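Local coordinates for protein probable dehydrogenase (Bordetella bronchiseptica, PDB 3MOI) that is probably an NAD(P)-dependent dehydrogenase of the GFO/IDH/MocA family, though its substrate is not established, at residues Y176-H181 with M228-Y233; H181-I186 with L369-A374; T201-L204 with T210-N213. All coordinates share one frame; numbering follows the deposited sequence.

Interaction 1 (Y176-H181 with M228-Y233); sequences YNQLPH and MVYSGY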
ATOM      1  N   TYR A 176      -8.864 -17.268   2.716  1.00 34.45           N
ATOM      2  CA  TYR A 176      -8.850 -18.039   3.944  1.00 34.56           C
ATOM      3  C   TYR A 176      -7.451 -18.462   4.424  1.00 33.75           C
ATOM      4  O   TYR A 176      -7.268 -18.876   5.569  1.00 33.35           O
ATOM      5  CB  TYR A 176      -9.653 -19.303   3.704  1.00 34.48           C
ATOM      6  CG  TYR A 176     -11.097 -19.102   3.442  1.00 34.28           C
ATOM      7  CD1 TYR A 176     -11.931 -18.556   4.439  1.00 34.75           C
ATOM      8  CD2 TYR A 176     -11.686 -19.532   2.230  1.00 31.96           C
ATOM      9  CE1 TYR A 176     -13.303 -18.395   4.212  1.00 32.70           C
ATOM     10  CE2 TYR A 176     -13.056 -19.344   1.979  1.00 29.13           C
ATOM     11  CZ  TYR A 176     -13.866 -18.805   2.982  1.00 31.10           C
ATOM     12  OH  TYR A 176     -15.244 -18.700   2.809  1.00 30.79           O
ATOM     13  N   ASN A 177      -6.473 -18.393   3.537  1.00 34.07           N
ATOM     14  CA  ASN A 177      -5.136 -18.985   3.807  1.00 33.79           C
ATOM     15  C   ASN A 177      -4.031 -17.925   3.936  1.00 33.52           C
ATOM     16  O   ASN A 177      -2.882 -18.246   4.280  1.00 34.28           O
ATOM     17  CB  ASN A 177      -4.844 -19.996   2.700  1.00 32.64           C
ATOM     18  CG  ASN A 177      -5.896 -21.113   2.677  1.00 35.54           C
ATOM     19  OD1 ASN A 177      -5.937 -21.937   3.576  1.00 36.35           O
ATOM     20  ND2 ASN A 177      -6.781 -21.113   1.670  1.00 38.92           N
ATOM     21  N   GLN A 178      -4.352 -16.668   3.611  1.00 32.77           N
ATOM     22  CA  GLN A 178      -3.345 -15.600   3.658  1.00 31.97           C
ATOM     23  C   GLN A 178      -3.877 -14.300   4.336  1.00 31.68           C
ATOM     24  O   GLN A 178      -3.304 -13.764   5.291  1.00 31.14           O
ATOM     25  CB  GLN A 178      -2.843 -15.345   2.253  1.00 32.00           C
ATOM     26  CG  GLN A 178      -1.978 -16.498   1.643  1.00 31.83           C
ATOM     27  CD  GLN A 178      -0.596 -16.588   2.344  1.00 32.32           C
ATOM     28  OE1 GLN A 178      -0.433 -17.274   3.366  1.00 30.01           O
ATOM     29  NE2 GLN A 178       0.358 -15.842   1.838  1.00 26.86           N
ATOM     30  N   LEU A 179      -4.993 -13.805   3.865  1.00 31.63           N
ATOM     31  CA  LEU A 179      -5.552 -12.603   4.416  1.00 31.94           C
ATOM     32  C   LEU A 179      -5.694 -12.671   5.968  1.00 31.98           C
ATOM     33  O   LEU A 179      -5.491 -11.682   6.657  1.00 31.26           O
ATOM     34  CB  LEU A 179      -6.901 -12.379   3.751  1.00 32.14           C
ATOM     35  CG  LEU A 179      -6.965 -11.359   2.618  1.00 34.25           C
ATOM     36  CD1 LEU A 179      -5.675 -11.233   1.800  1.00 35.33           C
ATOM     37  CD2 LEU A 179      -8.219 -11.535   1.732  1.00 33.96           C
ATOM     38  N   PRO A 180      -6.019 -13.852   6.527  1.00 31.60           N
ATOM     39  CA  PRO A 180      -6.127 -13.828   7.985  1.00 31.37           C
ATOM     40  C   PRO A 180      -4.841 -13.355   8.681  1.00 30.88           C
ATOM     41  O   PRO A 180      -4.903 -12.713   9.736  1.00 30.31           O
ATOM     42  CB  PRO A 180      -6.527 -15.282   8.367  1.00 31.12           C
ATOM     43  CG  PRO A 180      -7.328 -15.741   7.212  1.00 32.57           C
ATOM     44  CD  PRO A 180      -6.595 -15.070   5.957  1.00 32.04           C
ATOM     45  N   HIS A 181      -3.690 -13.599   8.081  1.00 31.53           N
ATOM     46  CA  HIS A 181      -2.446 -13.100   8.676  1.00 31.49           C
ATOM     47  C   HIS A 181      -2.417 -11.567   8.758  1.00 30.67           C
ATOM     48  O   HIS A 181      -1.999 -10.994   9.769  1.00 31.14           O
ATOM     49  CB  HIS A 181      -1.240 -13.625   7.909  1.00 32.64           C
ATOM     50  CG  HIS A 181      -1.053 -15.105   7.990  1.00 33.15           C
ATOM     51  ND1 HIS A 181      -1.047 -15.797   9.192  1.00 35.68           N
ATOM     52  CD2 HIS A 181      -0.771 -16.016   7.026  1.00 36.17           C
ATOM     53  CE1 HIS A 181      -0.853 -17.084   8.955  1.00 37.57           C
ATOM     54  NE2 HIS A 181      -0.651 -17.243   7.650  1.00 39.70           N
ATOM     55  N   MET A 228      -5.190  -3.099   3.248  1.00 31.10           N
ATOM     56  CA  MET A 228      -4.624  -4.450   3.184  1.00 30.98           C
ATOM     57  C   MET A 228      -4.645  -4.811   1.699  1.00 30.72           C
ATOM     58  O   MET A 228      -5.699  -4.725   1.048  1.00 30.69           O
ATOM     59  CB  MET A 228      -5.495  -5.386   4.022  1.00 30.60           C
ATOM     60  CG  MET A 228      -5.200  -6.866   4.032  1.00 33.22           C
ATOM     61  SD  MET A 228      -6.476  -7.888   4.924  1.00 28.23           S
ATOM     62  CE  MET A 228      -6.942  -6.608   5.949  1.00 30.92           C
ATOM     63  N   VAL A 229      -3.476  -5.148   1.165  1.00 30.18           N
ATOM     64  CA  VAL A 229      -3.316  -5.551  -0.209  1.00 29.79           C
ATOM     65  C   VAL A 229      -2.502  -6.832  -0.260  1.00 30.71           C
ATOM     66  O   VAL A 229      -1.484  -6.964   0.415  1.00 31.94           O
ATOM     67  CB  VAL A 229      -2.555  -4.473  -1.046  1.00 30.02           C
ATOM     68  CG1 VAL A 229      -2.125  -5.062  -2.415  1.00 28.87           C
ATOM     69  CG2 VAL A 229      -3.385  -3.219  -1.245  1.00 25.47           C
ATOM     70  N   TYR A 230      -2.918  -7.774  -1.091  1.00 31.42           N
ATOM     71  CA  TYR A 230      -2.253  -9.110  -1.188  1.00 31.01           C
ATOM     72  C   TYR A 230      -2.336  -9.569  -2.616  1.00 31.41           C
ATOM     73  O   TYR A 230      -3.413  -9.482  -3.229  1.00 31.14           O
ATOM     74  CB  TYR A 230      -2.953 -10.177  -0.322  1.00 29.95           C
ATOM     75  CG  TYR A 230      -2.138 -11.412  -0.286  1.00 30.70           C
ATOM     76  CD1 TYR A 230      -1.320 -11.684   0.777  1.00 28.55           C
ATOM     77  CD2 TYR A 230      -2.099 -12.290  -1.388  1.00 31.01           C
ATOM     78  CE1 TYR A 230      -0.548 -12.807   0.785  1.00 27.95           C
ATOM     79  CE2 TYR A 230      -1.335 -13.360  -1.383  1.00 29.40           C
ATOM     80  CZ  TYR A 230      -0.535 -13.623  -0.283  1.00 28.42           C
ATOM     81  OH  TYR A 230       0.270 -14.740  -0.264  1.00 31.89           O
ATOM     82  N   SER A 231      -1.227 -10.081  -3.137  1.00 31.95           N
ATOM     83  CA  SER A 231      -1.209 -10.733  -4.468  1.00 33.20           C
ATOM     84  C   SER A 231      -0.219 -11.905  -4.461  1.00 34.33           C
ATOM     85  O   SER A 231       0.888 -11.803  -3.890  1.00 35.19           O
ATOM     86  CB  SER A 231      -0.789  -9.730  -5.521  1.00 33.29           C
ATOM     87  OG  SER A 231      -0.783 -10.291  -6.808  1.00 33.03           O
ATOM     88  N   GLY A 232      -0.626 -13.020  -5.064  1.00 35.05           N
ATOM     89  CA  GLY A 232       0.071 -14.305  -4.906  1.00 35.26           C
ATOM     90  C   GLY A 232       0.482 -14.939  -6.214  1.00 35.51           C
ATOM     91  O   GLY A 232       0.786 -16.116  -6.254  1.00 35.19           O
ATOM     92  N   TYR A 233       0.522 -14.149  -7.290  1.00 36.16           N
ATOM     93  CA  TYR A 233       0.696 -14.708  -8.638  1.00 35.92           C
ATOM     94  C   TYR A 233       2.167 -14.913  -9.012  1.00 36.48           C
ATOM     95  O   TYR A 233       2.479 -15.254 -10.157  1.00 36.70           O
ATOM     96  CB  TYR A 233      -0.036 -13.818  -9.654  1.00 35.66           C
ATOM     97  CG  TYR A 233      -1.547 -13.747  -9.399  1.00 34.97           C
ATOM     98  CD1 TYR A 233      -2.368 -14.861  -9.593  1.00 32.28           C
ATOM     99  CD2 TYR A 233      -2.149 -12.572  -8.953  1.00 35.54           C
ATOM    100  CE1 TYR A 233      -3.749 -14.806  -9.346  1.00 33.72           C
ATOM    101  CE2 TYR A 233      -3.543 -12.514  -8.681  1.00 35.95           C
ATOM    102  CZ  TYR A 233      -4.323 -13.635  -8.881  1.00 35.59           C
ATOM    103  OH  TYR A 233      -5.663 -13.582  -8.641  1.00 35.98           O
TER
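The aromatic ring of Tyr230 shows how a sheet residue can receive the start of a helix. Over one of its faces lies CB of Gln178, 4.1 Å from the ring centroid and 26° off the normal, a CH-pi contact. Leu179 CD1 comes to the ring obliquely, near its root: it is 3.6 Å from Tyr230 CB and somewhat farther from CG. The setting is the C-terminal domain of a GFO/IDH/MocA protein, a large mixed sheet with helices packed on it. Tyr230 and Met228 stand on strand 225-231 with their side chains on the helical side. On the other side of the sheet, Val229 and Ser231 pack against Met147 of the second subunit.

Tyr230 is carried toward the helix by a first torsion that sets CG anti to the backbone N (chi1 -171°), and further along the ring Gln178 CG comes to 3.7 Å from Tyr230 CZ. Gln178 marks the break between helices 174-177 and 179-190, where the backbone leaves helical angles. Its carbonyl nevertheless serves the second helix, since His181 N donates to Gln178 O at 2.8 Å. The aliphatic part of Gln178 covers the tyrosine at this break between the helices. Phe300 reaches Gln178 from outside and meets the His181 ring edge-to-face. Two residues earlier on the strand, the extended first two torsions of Met228 (chi2 -173°) carry its SD to 4.2 Å from Leu179 CG.

Interaction 2 (H181-I186 with L369-A374); sequences HQIDSI and LEVCLA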
ATOM      1  N   HIS A 181      -3.690 -13.599   8.081  1.00 31.53           N
ATOM      2  CA  HIS A 181      -2.446 -13.100   8.676  1.00 31.49           C
ATOM      3  C   HIS A 181      -2.417 -11.567   8.758  1.00 30.67           C
ATOM      4  O   HIS A 181      -1.999 -10.994   9.769  1.00 31.14           O
ATOM      5  CB  HIS A 181      -1.240 -13.625   7.909  1.00 32.64           C
ATOM      6  CG  HIS A 181      -1.053 -15.105   7.990  1.00 33.15           C
ATOM      7  ND1 HIS A 181      -1.047 -15.797   9.192  1.00 35.68           N
ATOM      8  CD2 HIS A 181      -0.771 -16.016   7.026  1.00 36.17           C
ATOM      9  CE1 HIS A 181      -0.853 -17.084   8.955  1.00 37.57           C
ATOM     10  NE2 HIS A 181      -0.651 -17.243   7.650  1.00 39.70           N
ATOM     11  N   GLN A 182      -2.938 -10.900   7.758  1.00 29.21           N
ATOM     12  CA  GLN A 182      -2.964  -9.462   7.804  1.00 29.49           C
ATOM     13  C   GLN A 182      -4.072  -9.007   8.726  1.00 30.12           C
ATOM     14  O   GLN A 182      -3.899  -8.090   9.524  1.00 32.22           O
ATOM     15  CB  GLN A 182      -3.156  -8.893   6.392  1.00 29.92           C
ATOM     16  CG  GLN A 182      -1.970  -9.168   5.487  1.00 29.96           C
ATOM     17  CD  GLN A 182      -2.171  -8.817   4.079  1.00 33.00           C
ATOM     18  OE1 GLN A 182      -3.160  -9.177   3.513  1.00 42.99           O
ATOM     19  NE2 GLN A 182      -1.207  -8.130   3.465  1.00 34.63           N
ATOM     20  N   ILE A 183      -5.225  -9.656   8.646  1.00 29.21           N
ATOM     21  CA  ILE A 183      -6.323  -9.204   9.419  1.00 28.42           C
ATOM     22  C   ILE A 183      -5.928  -9.354  10.876  1.00 29.58           C
ATOM     23  O   ILE A 183      -6.142  -8.456  11.658  1.00 28.49           O
ATOM     24  CB  ILE A 183      -7.587 -10.009   9.127  1.00 28.86           C
ATOM     25  CG1 ILE A 183      -8.060  -9.815   7.680  1.00 29.22           C
ATOM     26  CG2 ILE A 183      -8.744  -9.652  10.105  1.00 23.53           C
ATOM     27  CD1 ILE A 183      -9.169 -10.809   7.306  1.00 26.85           C
ATOM     28  N   ASP A 184      -5.358 -10.492  11.258  1.00 30.70           N
ATOM     29  CA  ASP A 184      -5.043 -10.698  12.670  1.00 32.03           C
ATOM     30  C   ASP A 184      -3.989  -9.729  13.142  1.00 33.51           C
ATOM     31  O   ASP A 184      -4.014  -9.302  14.302  1.00 33.43           O
ATOM     32  CB  ASP A 184      -4.547 -12.109  12.941  1.00 32.64           C
ATOM     33  CG  ASP A 184      -5.642 -13.155  12.810  1.00 35.07           C
ATOM     34  OD1 ASP A 184      -6.832 -12.837  13.018  1.00 37.26           O
ATOM     35  OD2 ASP A 184      -5.297 -14.295  12.462  1.00 42.02           O
ATOM     36  N   SER A 185      -3.068  -9.358  12.239  1.00 34.49           N
ATOM     37  CA  SER A 185      -2.017  -8.432  12.627  1.00 35.21           C
ATOM     38  C   SER A 185      -2.600  -7.055  12.858  1.00 34.06           C
ATOM     39  O   SER A 185      -2.199  -6.336  13.820  1.00 33.26           O
ATOM     40  CB  SER A 185      -0.911  -8.407  11.576  1.00 35.68           C
ATOM     41  OG  SER A 185      -0.390  -9.740  11.488  1.00 38.67           O
ATOM     42  N   ILE A 186      -3.546  -6.692  11.996  1.00 32.33           N
ATOM     43  CA  ILE A 186      -4.180  -5.386  12.120  1.00 31.83           C
ATOM     44  C   ILE A 186      -4.919  -5.336  13.444  1.00 31.79           C
ATOM     45  O   ILE A 186      -4.722  -4.442  14.214  1.00 32.86           O
ATOM     46  CB  ILE A 186      -5.079  -5.123  10.957  1.00 31.98           C
ATOM     47  CG1 ILE A 186      -4.239  -4.903   9.680  1.00 33.89           C
ATOM     48  CG2 ILE A 186      -5.918  -3.944  11.194  1.00 31.69           C
ATOM     49  CD1 ILE A 186      -5.050  -4.956   8.411  1.00 34.81           C
ATOM     50  N   LEU A 369     -12.944 -14.896  10.852  1.00 31.03           N
ATOM     51  CA  LEU A 369     -13.726 -15.549   9.783  1.00 30.92           C
ATOM     52  C   LEU A 369     -14.739 -14.524   9.257  1.00 31.72           C
ATOM     53  O   LEU A 369     -14.833 -14.358   8.049  1.00 32.38           O
ATOM     54  CB  LEU A 369     -14.378 -16.817  10.277  1.00 31.00           C
ATOM     55  CG  LEU A 369     -15.399 -17.538   9.394  1.00 30.78           C
ATOM     56  CD1 LEU A 369     -14.829 -18.047   8.049  1.00 27.56           C
ATOM     57  CD2 LEU A 369     -15.951 -18.651  10.190  1.00 27.93           C
ATOM     58  N   GLU A 370     -15.395 -13.726  10.121  1.00 31.25           N
ATOM     59  CA  GLU A 370     -16.445 -12.827   9.588  1.00 30.63           C
ATOM     60  C   GLU A 370     -15.850 -11.771   8.748  1.00 31.18           C
ATOM     61  O   GLU A 370     -16.447 -11.352   7.778  1.00 31.68           O
ATOM     62  CB  GLU A 370     -17.290 -12.195  10.659  1.00 29.71           C
ATOM     63  CG  GLU A 370     -18.209 -13.201  11.322  1.00 32.20           C
ATOM     64  CD  GLU A 370     -18.892 -12.697  12.574  1.00 35.60           C
ATOM     65  OE1 GLU A 370     -18.658 -11.541  12.984  1.00 38.43           O
ATOM     66  OE2 GLU A 370     -19.707 -13.446  13.165  1.00 40.37           O
ATOM     67  N   VAL A 371     -14.649 -11.328   9.103  1.00 31.52           N
ATOM     68  CA  VAL A 371     -14.007 -10.310   8.284  1.00 30.22           C
ATOM     69  C   VAL A 371     -13.659 -10.890   6.903  1.00 30.40           C
ATOM     70  O   VAL A 371     -13.917 -10.265   5.893  1.00 28.46           O
ATOM     71  CB  VAL A 371     -12.762  -9.745   8.971  1.00 30.44           C
ATOM     72  CG1 VAL A 371     -11.979  -8.886   8.014  1.00 25.31           C
ATOM     73  CG2 VAL A 371     -13.164  -8.981  10.273  1.00 29.56           C
ATOM     74  N   CYS A 372     -13.107 -12.092   6.852  1.00 30.87           N
ATOM     75  CA  CYS A 372     -12.969 -12.754   5.552  1.00 31.94           C
ATOM     76  C   CYS A 372     -14.292 -12.813   4.762  1.00 32.18           C
ATOM     77  O   CYS A 372     -14.316 -12.509   3.558  1.00 33.24           O
ATOM     78  CB  CYS A 372     -12.497 -14.191   5.716  1.00 32.08           C
ATOM     79  SG  CYS A 372     -10.839 -14.356   6.429  1.00 35.39           S
ATOM     80  N   LEU A 373     -15.397 -13.188   5.407  1.00 31.31           N
ATOM     81  CA  LEU A 373     -16.684 -13.272   4.675  1.00 30.90           C
ATOM     82  C   LEU A 373     -17.078 -11.910   4.142  1.00 30.96           C
ATOM     83  O   LEU A 373     -17.642 -11.813   3.052  1.00 33.21           O
ATOM     84  CB  LEU A 373     -17.833 -13.863   5.528  1.00 30.12           C
ATOM     85  CG  LEU A 373     -17.607 -15.363   5.925  1.00 30.61           C
ATOM     86  CD1 LEU A 373     -18.580 -15.876   6.997  1.00 27.42           C
ATOM     87  CD2 LEU A 373     -17.613 -16.293   4.724  1.00 25.11           C
ATOM     88  N   ALA A 374     -16.739 -10.858   4.864  1.00 30.08           N
ATOM     89  CA  ALA A 374     -17.135  -9.529   4.470  1.00 29.87           C
ATOM     90  C   ALA A 374     -16.300  -9.085   3.264  1.00 30.03           C
ATOM     91  O   ALA A 374     -16.793  -8.366   2.372  1.00 31.20           O
ATOM     92  CB  ALA A 374     -17.039  -8.557   5.655  1.00 28.33           C
TER
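Ile183 carries this helix-helix contact alone on its side, and its branches can be followed outward toward Val371 and Cys372. CB itself stays back, 4.7 Å from Val371 CG1. From it the short branch, CG2, turns to the valine and lies 3.9 Å from Val371 CG1 and 4.2 Å from Val371 CB. The long branch leaves beside the backbone N: CG1 is 4.0 Å from Val371 CG1. An extended second torsion (chi2 170°) then carries the chain outward to CD1, which makes the closest approach of the contact, 3.5 Å to Val371 CG1. The same methyl rests 4.0 Å from Cys372 SG, so the tip is shared between two consecutive residues of the opposing helix. Isoleucine and valine slide past each other in opposite directions, and Val371 CG1 ends up against both branches of Ile183.

Both helices, 179-190 and 362-381, pack on the large sheet of the GFO/IDH/MocA C-terminal domain, and the second comes from near the end of the chain. Ile194 of the sheet touches both Ile183 and Val371, while Ile175 covers Cys372. A polar tie between the same helices lies nearby, where Asp184 OD1 is hydrogen-bonded to Thr368 OG1. Within the first helix His181 O accepts two bonds, from Ser185 N and, at 2.7 Å, from Ser185 OG, whose hydroxyl folds back on its own turn.

Between the two segments themselves the chemistry is carbon against carbon and carbon against sulfur. Such a joint rests on dispersion and on the exclusion of water, and its specificity probably comes from shape, with Cys372 SG acting here as an apolar surface.

Interaction 3 (T201-L204 with T210-N213); sequences TGRL and TEGN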
ATOM      1  N   THR A 201     -11.633  -8.592  -4.902  1.00 35.14           N
ATOM      2  CA  THR A 201     -10.718  -9.745  -5.070  1.00 34.44           C
ATOM      3  C   THR A 201     -10.627 -10.088  -6.561  1.00 34.41           C
ATOM      4  O   THR A 201     -11.517  -9.785  -7.284  1.00 32.89           O
ATOM      5  CB  THR A 201     -11.267 -10.972  -4.385  1.00 34.35           C
ATOM      6  OG1 THR A 201     -12.554 -11.224  -4.975  1.00 32.30           O
ATOM      7  CG2 THR A 201     -11.388 -10.748  -2.874  1.00 30.24           C
ATOM      8  N   GLY A 202      -9.542 -10.725  -6.977  1.00 35.03           N
ATOM      9  CA  GLY A 202      -9.374 -11.240  -8.331  1.00 36.08           C
ATOM     10  C   GLY A 202      -8.944 -12.694  -8.311  1.00 38.10           C
ATOM     11  O   GLY A 202      -8.380 -13.218  -7.309  1.00 37.96           O
ATOM     12  N   ARG A 203      -9.262 -13.361  -9.410  1.00 39.70           N
ATOM     13  CA  ARG A 203      -8.891 -14.750  -9.666  1.00 39.55           C
ATOM     14  C   ARG A 203      -8.296 -14.718 -11.039  1.00 38.18           C
ATOM     15  O   ARG A 203      -8.855 -15.209 -11.997  1.00 37.33           O
ATOM     16  CB  ARG A 203     -10.111 -15.623  -9.703  1.00 40.67           C
ATOM     17  CG  ARG A 203     -10.830 -15.729  -8.405  1.00 46.60           C
ATOM     18  CD  ARG A 203     -11.804 -16.871  -8.488  1.00 55.33           C
ATOM     19  NE  ARG A 203     -13.131 -16.363  -8.753  1.00 63.96           N
ATOM     20  CZ  ARG A 203     -14.208 -16.677  -8.030  1.00 72.59           C
ATOM     21  NH1 ARG A 203     -14.120 -17.557  -7.001  1.00 73.59           N
ATOM     22  NH2 ARG A 203     -15.391 -16.099  -8.333  1.00 74.21           N
ATOM     23  N   LEU A 204      -7.129 -14.129 -11.130  1.00 37.45           N
ATOM     24  CA  LEU A 204      -6.578 -13.836 -12.421  1.00 37.60           C
ATOM     25  C   LEU A 204      -6.083 -15.022 -13.248  1.00 37.88           C
ATOM     26  O   LEU A 204      -5.669 -14.826 -14.367  1.00 37.31           O
ATOM     27  CB  LEU A 204      -5.474 -12.803 -12.237  1.00 37.49           C
ATOM     28  CG  LEU A 204      -6.010 -11.511 -11.595  1.00 36.90           C
ATOM     29  CD1 LEU A 204      -5.026 -10.434 -11.780  1.00 35.63           C
ATOM     30  CD2 LEU A 204      -7.406 -11.087 -12.142  1.00 32.69           C
ATOM     31  N   THR A 210      -9.061 -19.793  -7.854  1.00 36.36           N
ATOM     32  CA  THR A 210      -9.404 -19.340  -6.562  1.00 34.93           C
ATOM     33  C   THR A 210      -8.827 -17.932  -6.458  1.00 34.43           C
ATOM     34  O   THR A 210      -8.144 -17.480  -7.332  1.00 34.42           O
ATOM     35  CB  THR A 210      -8.870 -20.269  -5.467  1.00 35.17           C
ATOM     36  OG1 THR A 210      -9.344 -19.798  -4.181  1.00 36.41           O
ATOM     37  CG2 THR A 210      -7.356 -20.318  -5.474  1.00 33.74           C
ATOM     38  N   GLU A 211      -9.111 -17.234  -5.373  1.00 33.39           N
ATOM     39  CA  GLU A 211      -8.672 -15.885  -5.245  1.00 32.32           C
ATOM     40  C   GLU A 211      -7.163 -15.861  -5.094  1.00 31.34           C
ATOM     41  O   GLU A 211      -6.621 -16.489  -4.212  1.00 31.43           O
ATOM     42  CB  GLU A 211      -9.343 -15.224  -4.037  1.00 32.17           C
ATOM     43  CG  GLU A 211     -10.801 -14.850  -4.253  1.00 32.66           C
ATOM     44  CD  GLU A 211     -11.790 -15.983  -4.083  1.00 34.59           C
ATOM     45  OE1 GLU A 211     -11.404 -16.984  -3.443  1.00 34.24           O
ATOM     46  OE2 GLU A 211     -12.956 -15.880  -4.615  1.00 39.06           O
ATOM     47  N   GLY A 212      -6.496 -15.130  -5.959  1.00 30.74           N
ATOM     48  CA  GLY A 212      -5.099 -14.835  -5.781  1.00 30.91           C
ATOM     49  C   GLY A 212      -4.705 -13.418  -5.417  1.00 31.19           C
ATOM     50  O   GLY A 212      -3.576 -13.223  -4.967  1.00 31.67           O
ATOM     51  N   ASN A 213      -5.586 -12.420  -5.589  1.00 31.35           N
ATOM     52  CA  ASN A 213      -5.286 -11.064  -5.071  1.00 30.60           C
ATOM     53  C   ASN A 213      -6.438 -10.336  -4.443  1.00 31.24           C
ATOM     54  O   ASN A 213      -7.604 -10.516  -4.785  1.00 32.85           O
ATOM     55  CB  ASN A 213      -4.711 -10.178  -6.160  1.00 30.62           C
ATOM     56  CG  ASN A 213      -5.706  -9.926  -7.327  1.00 29.59           C
ATOM     57  OD1 ASN A 213      -6.177 -10.844  -7.948  1.00 34.06           O
ATOM     58  ND2 ASN A 213      -5.982  -8.695  -7.610  1.00 27.61           N
TER
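Thr210 O meets the aliphatic stem of Arg203, lying 3.4 Å from Arg203 CG, while Thr210 OG1 is hydrogen-bonded to Thr168 OG1. Next comes Glu211, whose CG lies 3.9 Å from Thr201 CB; beyond it the bend at the second torsion (chi2 81°) turns the carboxylate alongside Arg203. Its OE2 lies over a face of the guanidinium group, the carboxylate and guanidinium planes 39° apart and Glu211 OE2 3.1 Å from Arg203 NH1. The salt bridge is therefore one of charge alone, because no N-H of the arginine points at this oxygen. The other oxygen, OE1, is hydrogen-bonded to Thr168.

At Gly212 the chain enters a classic beta bulge, at the end of the hairpin-like connection between strands 194-202 and 213-220: two residues, Gly212 and Asn213, face the single Gly202. Gly212 N donates to Gly202 O at 3.0 Å. Asn213 N reaches the same oxygen only weakly, at 3.4 Å.

Asn213, the second residue of the bulge, forms the antiparallel hydrogen-bonded pair with Gly202. Its carbonyl oxygen, Asn213 O, takes the N-H of Gly202 N at 2.9 Å, and the neighbouring Thr201 CA adds a CA-H...O contact to Asn213 O at 3.2 Å. Met147 of the second subunit packs on the Asn213 side chain.

Interactions 1 and 2 use successive turns of helix 179-190 and touch through Met228, whose SD is 3.7 Å from Ile183 CG1; Gln182 NE2 probably also bonds to Val229 O at 3.3 Å. Interaction 3 lies about 10 Å from interaction 1, centre to centre, and is joined to it by Tyr233, whose OH meets Leu204 N at 2.9 Å. Interactions 2 and 3 do not touch; their nearest atoms are about 7 Å apart. His181, shared by interactions 1 and 2, lies against Lys95 of a Glu-Lys-Pro sequence. Relatives usually carry an active-site lysine there, so this helix start probably borders the active site. Interactions 1 and 3 both also reach the second subunit.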